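Local coordinates for Exo-poly-alpha-D-galacturonosidase (Thermotoga maritima, PDB 3JUR), which probably hydrolyses polygalacturonate, the backbone of pectin, trimming it from chain ends as a glycoside hydrolase of family 28 with a parallel beta-helix fold, at residues A50-S55 against H75-I80; E106-Y111 against K166-A171; D121-A126 against C198-V203; G131-S136 against V206-S211; E140-W145 against L188-V193. One frame throughout, in Å; residues are numbered along the deposited sequence.

Interaction 1: residues A50-S55 against H75-I80; sequences AIEELS and HLKSNI
Apolar contact makes up most of this junction between helical residues 50-55 and the bend 75-80. Ile-51 carries the largest share: its CG1 branch lies anti to its own carbonyl carbon (chi1 -72°) and delivers CD1 to 3.3 Å from His-75 O, a tight fit of a methyl group against a backbone carbonyl, and to 4.2 Å from Leu-76 CD2. The other branch, CG2, faces the aliphatic part of Lys-77, the two side chains crossing obliquely with CG2 and Lys-77 CG 4.1 Å apart. Leu-54, one turn further along the helix than Ile-51, offers CB to Ile-80 CD1 at 3.7 Å, and the same methyl meets the backbone at Ser-55.

The polar component is one salt bridge. Lys-77 stretches out fully beyond CG across the helix surface, passes Ser-55 with CD 3.7 Å from Ser-55 OG, and ends with NZ 3.1 Å from Glu-52 OE1, which it meets nearly along the C-O axis. Glu-52 starts out away from the bend, and its chain folds at chi2 (54°) to bring the carboxylate back.

Lys-77 to Ile-80 form a type II beta turn leading from strand 68-75 into strand 80-84. Helix 44-57 packs against this corner of the beta-helix, its Ala-50, Ile-51 and Leu-54 also resting on Leu-62 of strand 60-64.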
# COMPACT_ATOMS: atom_id res chain seq x y z
N ALA D 50 -39.79 12.78 49.89
CA ALA D 50 -38.38 13.14 50.09
C ALA D 50 -37.96 14.32 49.22
O ALA D 50 -37.25 15.21 49.69
CB ALA D 50 -37.49 11.94 49.83
N ILE D 51 -38.41 14.33 47.96
CA ILE D 51 -38.11 15.41 47.02
C ILE D 51 -38.77 16.72 47.47
O ILE D 51 -38.15 17.79 47.41
CB ILE D 51 -38.50 15.03 45.56
CG1 ILE D 51 -37.52 13.99 45.00
CG2 ILE D 51 -38.53 16.26 44.65
CD1 ILE D 51 -37.94 13.35 43.69
N GLU D 52 -40.02 16.63 47.92
CA GLU D 52 -40.76 17.79 48.41
C GLU D 52 -40.17 18.34 49.72
O GLU D 52 -40.07 19.56 49.88
CB GLU D 52 -42.26 17.47 48.55
CG GLU D 52 -43.11 18.52 49.31
CD GLU D 52 -43.00 19.94 48.75
OE1 GLU D 52 -42.77 20.11 47.53
OE2 GLU D 52 -43.16 20.89 49.55
N GLU D 53 -39.76 17.46 50.62
CA GLU D 53 -39.09 17.89 51.85
C GLU D 53 -37.81 18.67 51.53
O GLU D 53 -37.54 19.70 52.13
CB GLU D 53 -38.80 16.71 52.78
CG GLU D 53 -38.26 17.09 54.17
CD GLU D 53 -39.32 17.68 55.08
OE1 GLU D 53 -39.73 18.84 54.87
OE2 GLU D 53 -39.73 16.98 56.03
N LEU D 54 -37.04 18.17 50.57
CA LEU D 54 -35.82 18.85 50.12
C LEU D 54 -36.13 20.16 49.41
O LEU D 54 -35.50 21.18 49.68
CB LEU D 54 -35.00 17.95 49.20
CG LEU D 54 -34.07 16.93 49.85
CD1 LEU D 54 -33.65 15.88 48.84
CD2 LEU D 54 -32.85 17.61 50.46
N SER D 55 -37.09 20.11 48.50
CA SER D 55 -37.52 21.27 47.73
C SER D 55 -38.06 22.39 48.63
O SER D 55 -37.85 23.58 48.35
CB SER D 55 -38.58 20.85 46.71
OG SER D 55 -38.92 21.92 45.85
N HIS D 75 -40.38 12.23 39.78
CA HIS D 75 -40.41 13.60 39.28
C HIS D 75 -39.47 14.49 40.09
O HIS D 75 -39.72 14.78 41.26
CB HIS D 75 -41.84 14.15 39.26
CG HIS D 75 -42.67 13.61 38.14
ND1 HIS D 75 -43.95 14.04 37.88
CD2 HIS D 75 -42.40 12.67 37.20
CE1 HIS D 75 -44.44 13.39 36.84
NE2 HIS D 75 -43.51 12.55 36.41
N LEU D 76 -38.38 14.91 39.45
CA LEU D 76 -37.41 15.79 40.08
C LEU D 76 -37.90 17.23 40.07
O LEU D 76 -38.80 17.58 39.31
CB LEU D 76 -36.04 15.67 39.40
CG LEU D 76 -35.37 14.29 39.46
CD1 LEU D 76 -34.24 14.17 38.45
CD2 LEU D 76 -34.87 13.97 40.87
N LYS D 77 -37.34 18.06 40.95
CA LYS D 77 -37.60 19.49 40.94
C LYS D 77 -36.25 20.20 40.90
O LYS D 77 -35.21 19.55 41.02
CB LYS D 77 -38.43 19.91 42.16
CG LYS D 77 -39.81 19.25 42.22
CD LYS D 77 -40.63 19.72 43.41
CE LYS D 77 -41.91 18.91 43.54
NZ LYS D 77 -42.89 19.56 44.44
N SER D 78 -36.27 21.52 40.71
CA SER D 78 -35.05 22.33 40.70
C SER D 78 -34.21 22.16 41.97
O SER D 78 -34.76 22.03 43.07
CB SER D 78 -35.40 23.80 40.51
OG SER D 78 -35.74 24.07 39.16
N ASN D 79 -32.89 22.16 41.79
CA ASN D 79 -31.92 22.11 42.91
C ASN D 79 -31.85 20.77 43.64
O ASN D 79 -31.43 20.70 44.80
CB ASN D 79 -32.15 23.26 43.91
CG ASN D 79 -32.09 24.62 43.25
OD1 ASN D 79 -31.10 24.96 42.59
ND2 ASN D 79 -33.14 25.40 43.42
N ILE D 80 -32.26 19.71 42.94
CA ILE D 80 -32.30 18.36 43.49
C ILE D 80 -31.24 17.45 42.86
O ILE D 80 -31.13 17.36 41.63
CB ILE D 80 -33.71 17.72 43.35
CG1 ILE D 80 -34.78 18.55 44.07
CG2 ILE D 80 -33.72 16.25 43.82
CD1 ILE D 80 -34.60 18.70 45.58

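Interaction 2: residues E106-Y111 against K166-A171; sequences EGIELY and KLKEMA
The Glu-109 carboxylate is the best-held polar group here, with two firm partners: OE2 forms a salt bridge with Arg-275, and OE1 a hydrogen bond with Tyr-196 OH. A long, weak ion pair from OE1 to Arg-104 NH2 adds to these, so the acid, although buried, probably stays ionised. Glu-109 leaves the strand on the side turned from helix 161-173.

Toward the helix the contact is wholly apolar. Ile-108 and Leu-167 reach for each other tip to tip. The isoleucine CG2, anti to the backbone N, comes within 3.7 Å of Leu-167 CD1, while Ile-108 CD1, on the other branch, meets Lys-168 CG at 3.8 Å where the two side chains cross at about a right angle. The strand belongs to a two-stranded antiparallel beta hairpin, 103-105 with 108-112, whose turn residues Glu-106 and Gly-107 both have positive phi. Strand and helix axes approach to 9.2 Å and run at 107° to each other, so the strand lies across the helix; Ile-108 spans one helical turn, with its CG2 also 3.9 Å from Ala-171 CB. Leu-110, two residues along the strand and therefore on the same side as Ile-108, presents CB to Leu-167 CD1 at 3.8 Å.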
# COMPACT_ATOMS: atom_id res chain seq x y z
N GLU D 106 -40.10 10.25 19.24
CA GLU D 106 -39.36 10.28 17.97
C GLU D 106 -39.45 11.63 17.25
O GLU D 106 -39.79 11.71 16.07
CB GLU D 106 -39.76 9.09 17.07
CG GLU D 106 -39.33 7.74 17.65
CD GLU D 106 -39.64 6.55 16.76
OE1 GLU D 106 -40.70 6.54 16.09
OE2 GLU D 106 -38.83 5.60 16.74
N GLY D 107 -39.14 12.69 18.01
CA GLY D 107 -39.02 14.04 17.47
C GLY D 107 -40.28 14.88 17.40
O GLY D 107 -40.24 16.02 16.92
N ILE D 108 -41.41 14.35 17.87
CA ILE D 108 -42.66 15.12 17.89
C ILE D 108 -43.21 15.25 19.32
O ILE D 108 -43.34 14.25 20.03
CB ILE D 108 -43.74 14.53 16.93
CG1 ILE D 108 -43.24 14.52 15.47
CG2 ILE D 108 -45.06 15.33 17.02
CD1 ILE D 108 -44.03 13.61 14.54
N GLU D 109 -43.51 16.48 19.72
CA GLU D 109 -44.05 16.77 21.05
C GLU D 109 -45.47 16.24 21.22
O GLU D 109 -46.27 16.27 20.28
CB GLU D 109 -44.03 18.28 21.32
CG GLU D 109 -42.64 18.87 21.47
CD GLU D 109 -42.67 20.28 22.02
OE1 GLU D 109 -41.71 20.67 22.73
OE2 GLU D 109 -43.65 21.01 21.75
N LEU D 110 -45.76 15.77 22.42
CA LEU D 110 -47.09 15.25 22.75
C LEU D 110 -47.28 15.18 24.27
O LEU D 110 -46.34 15.41 25.04
CB LEU D 110 -47.30 13.86 22.12
CG LEU D 110 -46.69 12.64 22.82
CD1 LEU D 110 -47.26 11.37 22.23
CD2 LEU D 110 -45.17 12.62 22.77
N TYR D 111 -48.50 14.86 24.68
CA TYR D 111 -48.76 14.46 26.06
C TYR D 111 -48.93 12.95 26.11
O TYR D 111 -49.75 12.38 25.39
CB TYR D 111 -49.96 15.21 26.64
CG TYR D 111 -49.60 16.61 27.08
CD1 TYR D 111 -49.39 16.91 28.42
CD2 TYR D 111 -49.44 17.63 26.14
CE1 TYR D 111 -49.04 18.20 28.83
CE2 TYR D 111 -49.09 18.92 26.53
CZ TYR D 111 -48.89 19.20 27.87
OH TYR D 111 -48.55 20.48 28.25
N LYS D 166 -50.85 8.63 13.57
CA LYS D 166 -51.73 9.70 14.04
C LYS D 166 -50.97 10.93 14.54
O LYS D 166 -51.31 12.06 14.19
CB LYS D 166 -52.68 9.20 15.14
CG LYS D 166 -53.84 8.35 14.63
CD LYS D 166 -54.96 8.19 15.66
CE LYS D 166 -54.57 7.27 16.82
NZ LYS D 166 -55.74 7.03 17.72
N LEU D 167 -49.93 10.69 15.34
CA LEU D 167 -49.08 11.76 15.87
C LEU D 167 -48.44 12.61 14.76
O LEU D 167 -48.39 13.84 14.87
CB LEU D 167 -48.01 11.18 16.81
CG LEU D 167 -47.01 12.14 17.48
CD1 LEU D 167 -47.72 13.14 18.39
CD2 LEU D 167 -45.94 11.38 18.24
N LYS D 168 -47.95 11.96 13.71
CA LYS D 168 -47.34 12.66 12.58
C LYS D 168 -48.36 13.54 11.87
O LYS D 168 -48.09 14.70 11.55
CB LYS D 168 -46.71 11.68 11.59
CG LYS D 168 -45.42 11.02 12.10
CD LYS D 168 -44.94 9.95 11.13
CE LYS D 168 -43.61 9.35 11.57
NZ LYS D 168 -43.36 8.03 10.91
N GLU D 169 -49.55 12.98 11.63
CA GLU D 169 -50.64 13.71 10.99
C GLU D 169 -51.08 14.95 11.78
O GLU D 169 -51.31 16.00 11.19
CB GLU D 169 -51.82 12.79 10.70
CG GLU D 169 -51.75 12.15 9.32
CD GLU D 169 -52.51 10.84 9.23
OE1 GLU D 169 -53.68 10.77 9.66
OE2 GLU D 169 -51.93 9.86 8.70
N MET D 170 -51.17 14.81 13.10
CA MET D 170 -51.48 15.93 13.99
C MET D 170 -50.46 17.05 13.88
O MET D 170 -50.82 18.22 13.77
CB MET D 170 -51.58 15.45 15.44
CG MET D 170 -52.82 14.65 15.77
SD MET D 170 -52.63 13.75 17.34
CE MET D 170 -54.34 13.29 17.64
N ALA D 171 -49.17 16.69 13.89
CA ALA D 171 -48.10 17.68 13.76
C ALA D 171 -48.19 18.41 12.42
O ALA D 171 -48.06 19.63 12.37
CB ALA D 171 -46.75 17.02 13.94

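Interaction 3: residues D121-A126 against C198-V203; sequences DCENVA and CRNVLV
Asn-200 ND2 donates to Asn-124 OD1 over only 2.7 Å, with an N-H...O angle of 166°. The side chains lie side by side, pointing the same way, their amide planes 17° apart and the acceptor in the donor's amide plane. Both residues have positive phi and psi at the chain corner. Asn-124 ND2 bonds to Asn-79 OD1, and Asn-200 OD1 to Asn-223 ND2: this is an asparagine ladder, a hallmark of parallel beta-helices, stacked at the turn of successive coils.

Beside it, Glu-123 OE2 stands 3.0 Å from Arg-199 NH2 but over a face of the guanidinium, well out of its plane, so the charges attract without a directed N-H. The backbones pair in parallel register, Glu-123 level with Arg-199 and Val-125 with Val-201. Around the corner Asn-124 N reaches Arg-199 O at 3.0 Å and Val-125 N reaches Asn-200 O at 3.0 Å; beyond it Leu-202 N bonds to Val-125 O. Cys-198 SG accepts a weak bond from Cys-122 N at 3.6 Å; Cys-122 O takes the Arg-199 N-H and a CA-H...O contact from Cys-198, and Cys-122 CB packs on the sulfur.

On the face shared by Ala-126 and Leu-202, CB meets CB at 4.0 Å. Val-125 and Val-201 turn to the other face and rest on Phe-195 of strand 193-196, while the pair of strands continues the stack between strands 80-84 and 224-233.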
# COMPACT_ATOMS: atom_id res chain seq x y z
N ASP D 121 -38.82 22.03 32.98
CA ASP D 121 -38.58 23.45 33.28
C ASP D 121 -37.77 23.66 34.57
O ASP D 121 -37.97 24.65 35.28
CB ASP D 121 -39.91 24.24 33.33
CG ASP D 121 -40.54 24.43 31.96
OD1 ASP D 121 -39.79 24.70 30.98
OD2 ASP D 121 -41.78 24.32 31.86
N CYS D 122 -36.88 22.72 34.85
CA CYS D 122 -36.10 22.74 36.09
C CYS D 122 -34.69 23.28 35.86
O CYS D 122 -34.19 23.30 34.73
CB CYS D 122 -36.02 21.34 36.69
SG CYS D 122 -37.58 20.71 37.36
N GLU D 123 -34.06 23.66 36.96
CA GLU D 123 -32.72 24.22 36.94
C GLU D 123 -31.89 23.54 38.03
O GLU D 123 -32.42 23.25 39.11
CB GLU D 123 -32.82 25.71 37.22
CG GLU D 123 -31.55 26.51 37.07
CD GLU D 123 -31.78 27.99 37.35
OE1 GLU D 123 -32.49 28.31 38.33
OE2 GLU D 123 -31.26 28.82 36.58
N ASN D 124 -30.62 23.27 37.75
CA ASN D 124 -29.68 22.67 38.71
C ASN D 124 -30.16 21.31 39.22
O ASN D 124 -30.52 21.16 40.40
CB ASN D 124 -29.39 23.61 39.90
CG ASN D 124 -29.07 25.03 39.45
OD1 ASN D 124 -28.33 25.24 38.49
ND2 ASN D 124 -29.63 26.01 40.15
N VAL D 125 -30.19 20.33 38.33
CA VAL D 125 -30.69 19.00 38.65
C VAL D 125 -29.61 17.97 38.33
O VAL D 125 -28.97 18.04 37.28
CB VAL D 125 -32.02 18.71 37.90
CG1 VAL D 125 -32.48 17.28 38.15
CG2 VAL D 125 -33.11 19.68 38.34
N ALA D 126 -29.39 17.02 39.24
CA ALA D 126 -28.32 16.03 39.06
C ALA D 126 -28.75 14.62 39.42
O ALA D 126 -29.56 14.42 40.33
CB ALA D 126 -27.08 16.44 39.84
N CYS D 198 -34.58 22.15 30.50
CA CYS D 198 -33.85 22.33 31.75
C CYS D 198 -32.51 23.01 31.53
O CYS D 198 -31.95 22.98 30.44
CB CYS D 198 -33.64 20.98 32.45
SG CYS D 198 -35.15 20.18 32.97
N ARG D 199 -32.00 23.63 32.59
CA ARG D 199 -30.69 24.26 32.61
C ARG D 199 -29.85 23.65 33.73
O ARG D 199 -30.36 23.39 34.81
CB ARG D 199 -30.83 25.77 32.88
CG ARG D 199 -30.55 26.65 31.68
CD ARG D 199 -30.83 28.13 31.98
NE ARG D 199 -30.13 28.61 33.18
CZ ARG D 199 -30.09 29.88 33.58
NH1 ARG D 199 -30.68 30.84 32.87
NH2 ARG D 199 -29.43 30.21 34.69
N ASN D 200 -28.55 23.46 33.46
CA ASN D 200 -27.58 22.97 34.46
C ASN D 200 -27.94 21.59 34.98
O ASN D 200 -28.49 21.43 36.08
CB ASN D 200 -27.43 23.95 35.64
CG ASN D 200 -27.28 25.40 35.20
OD1 ASN D 200 -26.85 25.68 34.09
ND2 ASN D 200 -27.63 26.32 36.08
N VAL D 201 -27.63 20.58 34.17
CA VAL D 201 -28.00 19.21 34.46
C VAL D 201 -26.76 18.33 34.44
O VAL D 201 -25.91 18.47 33.56
CB VAL D 201 -29.04 18.69 33.42
CG1 VAL D 201 -29.24 17.19 33.55
CG2 VAL D 201 -30.37 19.42 33.57
N LEU D 202 -26.66 17.45 35.43
CA LEU D 202 -25.56 16.50 35.52
C LEU D 202 -26.11 15.09 35.70
O LEU D 202 -26.98 14.88 36.54
CB LEU D 202 -24.64 16.87 36.69
CG LEU D 202 -23.56 15.88 37.14
CD1 LEU D 202 -22.52 15.65 36.05
CD2 LEU D 202 -22.88 16.39 38.41
N VAL D 203 -25.62 14.15 34.91
CA VAL D 203 -25.88 12.73 35.14
C VAL D 203 -24.53 12.03 35.18
O VAL D 203 -23.76 12.08 34.21
CB VAL D 203 -26.75 12.08 34.02
CG1 VAL D 203 -26.93 10.57 34.27
CG2 VAL D 203 -28.10 12.78 33.89

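Interaction 4: residues G131-S136 against V206-S211; sequences GVLDGS and VKIINS
Asp-134 and Asn-210 cross obliquely, carboxylate and amide planes 48° apart. Asn-210 ND2 meets Asp-134 OD1 from above the carboxylate plane, at 2.6 Å and almost straight (175°). The same oxygen accepts Ser-136 N at 3.0 Å, closing an Asx turn, and OD2 forms a salt bridge with Lys-89, so the buried acid is gripped at both oxygens. Ile-209 also crosses Asp-134 obliquely. Its CG1 sits in the crowded position between N and carbonyl carbon (chi1 62°), which swings CD1 across to 3.8 Å from both Asp-134 CG and Val-132 CG1.

These are strands of successive beta-helix coils, running nearly parallel and joined by nearly linear bonds such as Leu-133 N to Lys-207 O at 2.8 Å. Leu-133 and Ile-208, on the opposite face, lie side by side and point the same way, CD1 of the leucine 4.2 Å from CG1 of the isoleucine, and both pack on Phe-192. Past the strand end, Gly-135 CA lies 3.2 Å from Asn-210 O, a closeness possible because no CB runs into that oxygen.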
# COMPACT_ATOMS: atom_id res chain seq x y z
N GLY D 131 -24.91 3.58 41.66
CA GLY D 131 -25.98 2.59 41.69
C GLY D 131 -26.62 2.36 40.34
O GLY D 131 -26.08 2.77 39.32
N VAL D 132 -27.79 1.72 40.34
CA VAL D 132 -28.44 1.27 39.11
C VAL D 132 -29.84 1.86 38.95
O VAL D 132 -30.62 1.94 39.91
CB VAL D 132 -28.50 -0.29 39.07
CG1 VAL D 132 -29.19 -0.80 37.80
CG2 VAL D 132 -27.10 -0.89 39.22
N LEU D 133 -30.15 2.27 37.72
CA LEU D 133 -31.52 2.59 37.34
C LEU D 133 -32.02 1.45 36.45
O LEU D 133 -31.47 1.19 35.37
CB LEU D 133 -31.61 3.94 36.63
CG LEU D 133 -30.98 5.17 37.30
CD1 LEU D 133 -31.17 6.40 36.42
CD2 LEU D 133 -31.51 5.44 38.71
N ASP D 134 -33.06 0.76 36.91
CA ASP D 134 -33.57 -0.43 36.24
C ASP D 134 -35.02 -0.19 35.79
O ASP D 134 -35.94 -0.20 36.60
CB ASP D 134 -33.45 -1.63 37.18
CG ASP D 134 -34.01 -2.92 36.59
OD1 ASP D 134 -34.46 -2.95 35.41
OD2 ASP D 134 -33.99 -3.93 37.32
N GLY D 135 -35.19 0.03 34.48
CA GLY D 135 -36.49 0.35 33.91
C GLY D 135 -37.47 -0.81 33.80
O GLY D 135 -38.64 -0.60 33.48
N SER D 136 -36.98 -2.02 34.07
CA SER D 136 -37.77 -3.26 34.06
C SER D 136 -38.42 -3.62 32.72
O SER D 136 -39.37 -4.42 32.69
CB SER D 136 -38.82 -3.26 35.18
OG SER D 136 -38.21 -3.14 36.45
N VAL D 206 -24.00 6.46 37.42
CA VAL D 206 -25.02 5.39 37.42
C VAL D 206 -24.95 4.44 36.23
O VAL D 206 -24.47 4.79 35.15
CB VAL D 206 -26.45 5.98 37.54
CG1 VAL D 206 -26.63 6.70 38.87
CG2 VAL D 206 -26.77 6.90 36.36
N LYS D 207 -25.42 3.21 36.45
CA LYS D 207 -25.65 2.25 35.38
C LYS D 207 -27.14 2.25 35.03
O LYS D 207 -28.00 2.34 35.92
CB LYS D 207 -25.22 0.85 35.81
CG LYS D 207 -25.26 -0.17 34.69
CD LYS D 207 -24.90 -1.57 35.17
CE LYS D 207 -24.81 -2.51 33.99
NZ LYS D 207 -24.44 -3.89 34.41
N ILE D 208 -27.45 2.16 33.74
CA ILE D 208 -28.83 2.13 33.25
C ILE D 208 -29.11 0.86 32.44
O ILE D 208 -28.44 0.61 31.43
CB ILE D 208 -29.18 3.37 32.40
CG1 ILE D 208 -29.06 4.65 33.25
CG2 ILE D 208 -30.59 3.26 31.80
CD1 ILE D 208 -29.05 5.92 32.44
N ILE D 209 -30.10 0.09 32.89
CA ILE D 209 -30.50 -1.20 32.29
C ILE D 209 -32.01 -1.28 32.02
O ILE D 209 -32.81 -0.53 32.60
CB ILE D 209 -30.08 -2.41 33.19
CG1 ILE D 209 -30.78 -2.37 34.56
CG2 ILE D 209 -28.57 -2.47 33.37
CD1 ILE D 209 -30.44 -3.55 35.47
N ASN D 210 -32.39 -2.20 31.12
CA ASN D 210 -33.79 -2.53 30.85
C ASN D 210 -34.63 -1.28 30.56
O ASN D 210 -35.67 -1.05 31.20
CB ASN D 210 -34.42 -3.33 32.00
CG ASN D 210 -33.59 -4.54 32.44
OD1 ASN D 210 -33.16 -5.35 31.63
ND2 ASN D 210 -33.39 -4.66 33.74
N SER D 211 -34.18 -0.48 29.60
CA SER D 211 -34.86 0.76 29.24
C SER D 211 -36.07 0.48 28.34
O SER D 211 -35.98 -0.35 27.42
CB SER D 211 -33.90 1.71 28.55
OG SER D 211 -34.55 2.89 28.11

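Interaction 5: residues E140-W145 against L188-V193; sequences EHWWPW and LRPSFV
Arg-189 loses the most surface here, its aliphatic stem lying between two tryptophans. With CG anti to the carbonyl carbon, the stem runs past Trp-142 in the opposite direction to that side chain. Its CD comes within 3.3 Å of Trp-142 O, and its CG lies 4.0 Å from Trp-145 CE3. A bend at chi3 (-70°) then carries the guanidinium beyond the tryptophans, where NH1 bonds to Pro-212 O and Pro-236 O, and NH2 to Asn-237 OD1 and Gln-160 OE1. Four acceptors fix the buried charge.

Trp-142 sits at a classic gamma turn (phi 66°, psi -52°), closed by a 2.7 Å bond from Trp-143 N to His-141 O. Its indole crosses Pro-190 at about a right angle, so that the proline ring edge rides over one face: Pro-190 CD is 4.0 Å from the centroid of the six-membered ring, a CH-pi contact.

Trp-145, one 3-10 turn later, directs its ring at the backbone of the other segment. Arg-189 N lies at the ring's edge, in its plane, 3.9 Å from Trp-145 CE3, while Trp-142 CE3 stands over one face near the rim.

The segments are loops of the long excursion between strands 132-134 and 193-196, folded together round an aromatic cluster of their own tryptophans, which Tyr-97 and Tyr-187 extend edge-to-face. Such long loops projecting from stacked coils commonly elaborate the parallel beta-helix.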
# COMPACT_ATOMS: atom_id res chain seq x y z
N GLU D 140 -41.87 -8.89 27.94
CA GLU D 140 -43.22 -8.88 28.50
C GLU D 140 -43.66 -7.47 28.90
O GLU D 140 -44.85 -7.24 29.17
CB GLU D 140 -43.32 -9.82 29.72
CG GLU D 140 -42.26 -10.92 29.78
CD GLU D 140 -42.55 -12.11 28.90
OE1 GLU D 140 -43.63 -12.72 29.07
OE2 GLU D 140 -41.70 -12.44 28.05
N HIS D 141 -42.72 -6.53 28.94
CA HIS D 141 -42.99 -5.17 29.43
C HIS D 141 -42.40 -4.07 28.54
O HIS D 141 -41.20 -4.05 28.26
CB HIS D 141 -42.52 -5.03 30.88
CG HIS D 141 -43.09 -6.06 31.81
ND1 HIS D 141 -42.47 -7.27 32.06
CD2 HIS D 141 -44.24 -6.07 32.52
CE1 HIS D 141 -43.21 -7.97 32.90
NE2 HIS D 141 -44.29 -7.27 33.20
N TRP D 142 -43.28 -3.16 28.11
CA TRP D 142 -42.94 -2.05 27.20
C TRP D 142 -42.53 -2.46 25.77
O TRP D 142 -43.08 -1.93 24.80
CB TRP D 142 -41.86 -1.13 27.79
CG TRP D 142 -42.20 -0.49 29.11
CD1 TRP D 142 -41.61 -0.72 30.31
CD2 TRP D 142 -43.21 0.51 29.35
NE1 TRP D 142 -42.17 0.06 31.29
CE2 TRP D 142 -43.16 0.82 30.73
CE3 TRP D 142 -44.15 1.16 28.54
CZ2 TRP D 142 -44.02 1.77 31.31
CZ3 TRP D 142 -45.00 2.10 29.12
CH2 TRP D 142 -44.93 2.39 30.50
N TRP D 143 -41.57 -3.38 25.64
CA TRP D 143 -40.99 -3.72 24.33
C TRP D 143 -41.98 -4.29 23.30
O TRP D 143 -41.85 -3.98 22.11
CB TRP D 143 -39.76 -4.64 24.45
CG TRP D 143 -38.55 -4.03 25.12
CD1 TRP D 143 -38.35 -2.71 25.41
CD2 TRP D 143 -37.36 -4.72 25.53
NE1 TRP D 143 -37.12 -2.54 26.00
CE2 TRP D 143 -36.49 -3.75 26.09
CE3 TRP D 143 -36.94 -6.06 25.48
CZ2 TRP D 143 -35.23 -4.08 26.60
CZ3 TRP D 143 -35.69 -6.39 25.99
CH2 TRP D 143 -34.85 -5.40 26.54
N PRO D 144 -42.95 -5.12 23.73
CA PRO D 144 -43.95 -5.58 22.77
C PRO D 144 -44.65 -4.45 22.00
O PRO D 144 -45.12 -4.68 20.88
CB PRO D 144 -44.95 -6.33 23.64
CG PRO D 144 -44.14 -6.86 24.75
CD PRO D 144 -43.08 -5.83 25.02
N TRP D 145 -44.69 -3.25 22.57
CA TRP D 145 -45.35 -2.11 21.92
C TRP D 145 -44.71 -1.70 20.60
O TRP D 145 -45.36 -1.07 19.76
CB TRP D 145 -45.45 -0.92 22.89
CG TRP D 145 -46.43 -1.13 24.01
CD1 TRP D 145 -47.08 -2.29 24.36
CD2 TRP D 145 -46.86 -0.15 24.97
NE1 TRP D 145 -47.88 -2.09 25.45
CE2 TRP D 145 -47.77 -0.78 25.85
CE3 TRP D 145 -46.57 1.21 25.16
CZ2 TRP D 145 -48.40 -0.11 26.90
CZ3 TRP D 145 -47.19 1.88 26.21
CH2 TRP D 145 -48.09 1.22 27.07
N LEU D 188 -47.45 4.26 22.83
CA LEU D 188 -46.19 4.98 22.68
C LEU D 188 -45.40 4.94 23.99
O LEU D 188 -45.79 5.57 24.98
CB LEU D 188 -46.44 6.42 22.24
CG LEU D 188 -47.31 6.65 20.99
CD1 LEU D 188 -47.64 8.12 20.82
CD2 LEU D 188 -46.63 6.10 19.73
N ARG D 189 -44.30 4.18 23.99
CA ARG D 189 -43.40 4.06 25.15
C ARG D 189 -42.80 5.41 25.56
O ARG D 189 -42.60 6.28 24.71
CB ARG D 189 -42.26 3.10 24.85
CG ARG D 189 -42.65 1.63 24.74
CD ARG D 189 -41.53 0.87 24.04
NE ARG D 189 -41.43 1.23 22.63
CZ ARG D 189 -40.31 1.14 21.90
NH1 ARG D 189 -39.17 0.72 22.44
NH2 ARG D 189 -40.34 1.49 20.62
N PRO D 190 -42.52 5.58 26.86
CA PRO D 190 -41.85 6.80 27.33
C PRO D 190 -40.32 6.65 27.30
O PRO D 190 -39.82 5.53 27.28
CB PRO D 190 -42.35 6.91 28.76
CG PRO D 190 -42.53 5.49 29.20
CD PRO D 190 -42.96 4.73 27.98
N SER D 191 -39.61 7.78 27.30
CA SER D 191 -38.16 7.79 27.52
C SER D 191 -37.85 7.32 28.95
O SER D 191 -38.74 7.32 29.81
CB SER D 191 -37.58 9.19 27.29
OG SER D 191 -37.64 9.58 25.93
N PHE D 192 -36.61 6.90 29.20
CA PHE D 192 -36.21 6.52 30.54
C PHE D 192 -35.95 7.78 31.39
O PHE D 192 -36.79 8.16 32.20
CB PHE D 192 -34.97 5.61 30.51
CG PHE D 192 -34.73 4.82 31.78
CD1 PHE D 192 -34.29 3.50 31.70
CD2 PHE D 192 -34.92 5.39 33.04
CE1 PHE D 192 -34.05 2.76 32.86
CE2 PHE D 192 -34.68 4.66 34.20
CZ PHE D 192 -34.25 3.34 34.11
N VAL D 193 -34.81 8.43 31.18
CA VAL D 193 -34.47 9.66 31.89
C VAL D 193 -34.67 10.84 30.94
O VAL D 193 -34.05 10.90 29.87
CB VAL D 193 -33.01 9.64 32.44
CG1 VAL D 193 -32.67 10.93 33.18
CG2 VAL D 193 -32.77 8.42 33.33

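Interactions 3 and 4 belong to the same two adjacent coils of the beta-helix and share backbone pairing and asparagine amides; interaction 3 turns a partly exposed corner, whereas interaction 4 is buried. Interaction 1 touches interaction 3, where Ser-78 and Asn-79 bond to Glu-123, and brings a helix to the coil corner, with a salt bridge at its rim. Interactions 2 and 5 are buried contacts of a hairpin, a helix and loops that flank the coils, without a hydrogen bond between their segments: aliphatic in one, aromatic in the other. They meet where Leu-110 packs on Leu-188. Interaction 5 is tied to interaction 4 by the Trp-143 bond to Ser-211 and by Phe-192.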